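Local coordinates for GTPase-activating protein BEM3 (Saccharomyces cerevisiae S288C, PDB 6FSF) that acts as a GTPase-activating protein for Cdc42 and, less efficiently, Rho1, and binds phosphatidylinositol 3-phosphate, represented here by its tandem PX and PH domains, at residues L63-V71 with P114-F124. Numbering follows the deposited sequence.
Sequences LDVYMKSHV and PKNVGLKIAQF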
loop_
_atom_site.group_PDB
_atom_site.type_symbol
_atom_site.label_atom_id
_atom_site.label_comp_id
_atom_site.label_asym_id
_atom_site.label_seq_id
_atom_site.Cartn_x
_atom_site.Cartn_y
_atom_site.Cartn_z
ATOM N N LEU A 63 4.352 9.307 -14.993
ATOM C CA LEU A 63 3.063 9.805 -15.466
ATOM C C LEU A 63 2.799 11.213 -14.949
ATOM O O LEU A 63 2.242 12.053 -15.667
ATOM C CB LEU A 63 1.943 8.858 -15.040
ATOM C CG LEU A 63 0.528 9.357 -15.346
ATOM C CD1 LEU A 63 0.278 9.390 -16.847
ATOM C CD2 LEU A 63 -0.508 8.506 -14.635
ATOM N N ASP A 64 3.193 11.486 -13.702
ATOM C CA ASP A 64 3.057 12.830 -13.154
ATOM C C ASP A 64 3.857 13.840 -13.966
ATOM O O ASP A 64 3.360 14.929 -14.275
ATOM C CB ASP A 64 3.502 12.844 -11.691
ATOM C CG ASP A 64 3.327 14.203 -11.041
ATOM O OD1 ASP A 64 2.169 14.594 -10.791
ATOM O OD2 ASP A 64 4.344 14.872 -10.772
ATOM N N VAL A 65 5.095 13.495 -14.328
ATOM C CA VAL A 65 5.910 14.395 -15.141
ATOM C C VAL A 65 5.233 14.666 -16.478
ATOM O O VAL A 65 5.216 15.804 -16.964
ATOM C CB VAL A 65 7.327 13.817 -15.326
ATOM C CG1 VAL A 65 8.075 14.576 -16.410
ATOM C CG2 VAL A 65 8.100 13.870 -14.016
ATOM N N TYR A 66 4.654 13.629 -17.088
ATOM C CA TYR A 66 3.962 13.811 -18.359
ATOM C C TYR A 66 2.798 14.784 -18.218
ATOM O O TYR A 66 2.540 15.591 -19.118
ATOM C CB TYR A 66 3.470 12.464 -18.890
ATOM C CG TYR A 66 2.655 12.565 -20.165
ATOM C CD1 TYR A 66 3.267 12.517 -21.410
ATOM C CD2 TYR A 66 1.274 12.706 -20.121
ATOM C CE1 TYR A 66 2.527 12.611 -22.575
ATOM C CE2 TYR A 66 0.525 12.804 -21.280
ATOM C CZ TYR A 66 1.156 12.755 -22.504
ATOM O OH TYR A 66 0.416 12.849 -23.662
ATOM N N MET A 67 2.086 14.727 -17.093
ATOM C CA MET A 67 0.895 15.556 -16.944
ATOM C C MET A 67 1.264 17.011 -16.689
ATOM O O MET A 67 0.654 17.922 -17.260
ATOM C CB MET A 67 0.007 15.008 -15.830
ATOM C CG MET A 67 -0.652 13.686 -16.192
ATOM S SD MET A 67 -1.826 13.101 -14.961
ATOM C CE MET A 67 -0.729 12.800 -13.581
ATOM N N LYS A 68 2.268 17.255 -15.844
ATOM C CA LYS A 68 2.692 18.630 -15.592
ATOM C C LYS A 68 3.044 19.350 -16.889
ATOM O O LYS A 68 2.803 20.554 -17.024
ATOM C CB LYS A 68 3.897 18.664 -14.651
ATOM C CG LYS A 68 3.805 17.795 -13.410
ATOM C CD LYS A 68 2.901 18.379 -12.346
ATOM C CE LYS A 68 3.161 17.698 -11.008
ATOM N NZ LYS A 68 1.947 17.646 -10.149
ATOM N N SER A 69 3.599 18.622 -17.857
ATOM C CA SER A 69 4.128 19.218 -19.078
ATOM C C SER A 69 3.088 19.377 -20.174
ATOM O O SER A 69 3.241 20.255 -21.029
ATOM C CB SER A 69 5.296 18.378 -19.604
ATOM O OG SER A 69 5.006 16.994 -19.504
ATOM N N HIS A 70 2.046 18.551 -20.185
ATOM C CA HIS A 70 1.042 18.617 -21.235
ATOM C C HIS A 70 -0.245 19.304 -20.797
ATOM O O HIS A 70 -1.069 19.638 -21.655
ATOM C CB HIS A 70 0.728 17.209 -21.757
ATOM C CG HIS A 70 1.866 16.570 -22.485
ATOM N ND1 HIS A 70 3.023 16.176 -21.851
ATOM C CD2 HIS A 70 2.027 16.259 -23.793
ATOM C CE1 HIS A 70 3.849 15.646 -22.737
ATOM N NE2 HIS A 70 3.268 15.683 -23.923
ATOM N N VAL A 71 -0.444 19.526 -19.501
ATOM C CA VAL A 71 -1.526 20.392 -19.040
ATOM C C VAL A 71 -0.955 21.344 -17.996
ATOM O O VAL A 71 -1.201 21.157 -16.801
ATOM C CB VAL A 71 -2.716 19.578 -18.502
ATOM C CG1 VAL A 71 -3.784 19.448 -19.557
ATOM C CG2 VAL A 71 -2.273 18.200 -18.055
ATOM N N PRO A 114 -7.072 16.773 -22.118
ATOM C CA PRO A 114 -6.829 16.678 -23.558
ATOM C C PRO A 114 -6.764 15.226 -24.002
ATOM O O PRO A 114 -6.460 14.326 -23.221
ATOM C CB PRO A 114 -5.481 17.382 -23.739
ATOM C CG PRO A 114 -5.426 18.349 -22.617
ATOM C CD PRO A 114 -6.109 17.670 -21.457
ATOM N N LYS A 115 -7.061 15.013 -25.285
ATOM C CA LYS A 115 -7.206 13.655 -25.805
ATOM C C LYS A 115 -5.934 12.834 -25.613
ATOM O O LYS A 115 -6.000 11.641 -25.289
ATOM C CB LYS A 115 -7.598 13.702 -27.279
ATOM C CG LYS A 115 -8.934 14.390 -27.536
ATOM C CD LYS A 115 -9.279 14.356 -29.017
ATOM C CE LYS A 115 -10.574 15.096 -29.319
ATOM N NZ LYS A 115 -11.732 14.505 -28.603
ATOM N N ASN A 116 -4.766 13.453 -25.804
ATOM C CA ASN A 116 -3.511 12.722 -25.637
ATOM C C ASN A 116 -3.261 12.369 -24.172
ATOM O O ASN A 116 -2.821 11.255 -23.861
ATOM C CB ASN A 116 -2.351 13.542 -26.201
ATOM C CG ASN A 116 -2.326 14.961 -25.664
ATOM O OD1 ASN A 116 -3.372 15.587 -25.478
ATOM N ND2 ASN A 116 -1.131 15.475 -25.410
ATOM N N VAL A 117 -3.547 13.298 -23.257
ATOM C CA VAL A 117 -3.279 13.053 -21.843
ATOM C C VAL A 117 -4.247 12.019 -21.282
ATOM O O VAL A 117 -3.857 11.142 -20.502
ATOM C CB VAL A 117 -3.343 14.371 -21.051
ATOM C CG1 VAL A 117 -2.955 14.135 -19.599
ATOM C CG2 VAL A 117 -2.450 15.424 -21.690
ATOM N N GLY A 118 -5.523 12.111 -21.660
ATOM C CA GLY A 118 -6.497 11.146 -21.177
ATOM C C GLY A 118 -6.170 9.728 -21.600
ATOM O O GLY A 118 -6.368 8.780 -20.835
ATOM N N LEU A 119 -5.658 9.564 -22.821
ATOM C CA LEU A 119 -5.260 8.237 -23.277
ATOM C C LEU A 119 -4.085 7.707 -22.467
ATOM O O LEU A 119 -4.059 6.527 -22.097
ATOM C CB LEU A 119 -4.914 8.278 -24.766
ATOM C CG LEU A 119 -4.259 7.021 -25.344
ATOM C CD1 LEU A 119 -5.244 5.860 -25.405
ATOM C CD2 LEU A 119 -3.672 7.311 -26.715
ATOM N N LYS A 120 -3.104 8.567 -22.180
ATOM C CA LYS A 120 -1.938 8.143 -21.409
ATOM C C LYS A 120 -2.343 7.654 -20.024
ATOM O O LYS A 120 -1.821 6.644 -19.536
ATOM C CB LYS A 120 -0.941 9.297 -21.304
ATOM C CG LYS A 120 0.465 8.888 -20.894
ATOM C CD LYS A 120 1.216 8.257 -22.057
ATOM C CE LYS A 120 2.652 7.930 -21.677
ATOM N NZ LYS A 120 3.436 7.408 -22.831
ATOM N N ILE A 121 -3.270 8.361 -19.374
ATOM C CA ILE A 121 -3.761 7.927 -18.068
ATOM C C ILE A 121 -4.497 6.600 -18.193
ATOM O O ILE A 121 -4.348 5.707 -17.349
ATOM C CB ILE A 121 -4.660 9.015 -17.448
ATOM C CG1 ILE A 121 -3.889 10.328 -17.291
ATOM C CG2 ILE A 121 -5.209 8.562 -16.104
ATOM C CD1 ILE A 121 -4.726 11.461 -16.736
ATOM N N ALA A 122 -5.303 6.447 -19.248
ATOM C CA ALA A 122 -6.032 5.199 -19.450
ATOM C C ALA A 122 -5.074 4.038 -19.682
ATOM O O ALA A 122 -5.251 2.951 -19.122
ATOM C CB ALA A 122 -7.000 5.341 -20.624
ATOM N N GLN A 123 -4.048 4.253 -20.511
ATOM C CA GLN A 123 -3.030 3.227 -20.712
ATOM C C GLN A 123 -2.309 2.909 -19.411
ATOM O O GLN A 123 -1.898 1.766 -19.180
ATOM C CB GLN A 123 -2.029 3.680 -21.771
ATOM C CG GLN A 123 -2.613 3.868 -23.158
ATOM C CD GLN A 123 -1.622 4.495 -24.120
ATOM O OE1 GLN A 123 -0.601 5.051 -23.707
ATOM N NE2 GLN A 123 -1.918 4.407 -25.410
ATOM N N PHE A 124 -2.142 3.912 -18.549
ATOM C CA PHE A 124 -1.460 3.706 -17.275
ATOM C C PHE A 124 -2.171 2.649 -16.434
ATOM O O PHE A 124 -1.551 1.680 -15.984
ATOM C CB PHE A 124 -1.370 5.037 -16.526
ATOM C CG PHE A 124 -0.565 4.984 -15.261
ATOM C CD1 PHE A 124 0.820 5.009 -15.304
ATOM C CD2 PHE A 124 -1.192 4.937 -14.028
ATOM C CE1 PHE A 124 1.565 4.971 -14.142
ATOM C CE2 PHE A 124 -0.452 4.899 -12.860
ATOM C CZ PHE A 124 0.927 4.917 -12.918
#
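L63 sets its CD2 methyl over one face of the F124 ring, 3.7 Å from CD2 to the ring centroid and 15° off the normal. Its CG lies anti to the backbone N (chi1 174°), which carries the two methyls across to the other helix. The second methyl, CD1, enters the hollow between K120 and I121. Y66 is the next bump along. The CE2 edge of its ring pushes into the groove between V117 and K120, with V117 CA in the ring plane, 3.9 Å from Y66 CE2. K120 bends at chi2 and lays CG over one face of the same ring, 4.1 Å from the centroid. H70 ND1 sits above the opposite face, toward the rim, and also donates to Y66 O at 2.8 Å.

Helical pieces 63-70 and 115-124, from helices 57-70 and 115-125, run antiparallel at 170°, their axes 10.6 Å apart at closest approach. Both helices belong to the helical part of the PX domain, which in this fold packs beside a small antiparallel beta-sheet. No hydrogen bond joins the two segments. V117 is the bump from the other helix. It fits among Y66, M67, H70 and V71: CG2 meets H70 CB at 3.6 Å, while CG1 reaches M67 CG. M67 bends at chi3 and crosses I121 at about a right angle, with M67 SD 3.8 Å from I121 CD1. M67 also rests on Y103 and I107 of helix 90-107, and F124 touches Y104 there. Replacing F124 with alanine is likely to leave the L63 CD2 methyl without its ring face and open a gap beside L63 and Y104. At the far end, the V71 CG1 methyl presses against CG and CD of the P114 ring.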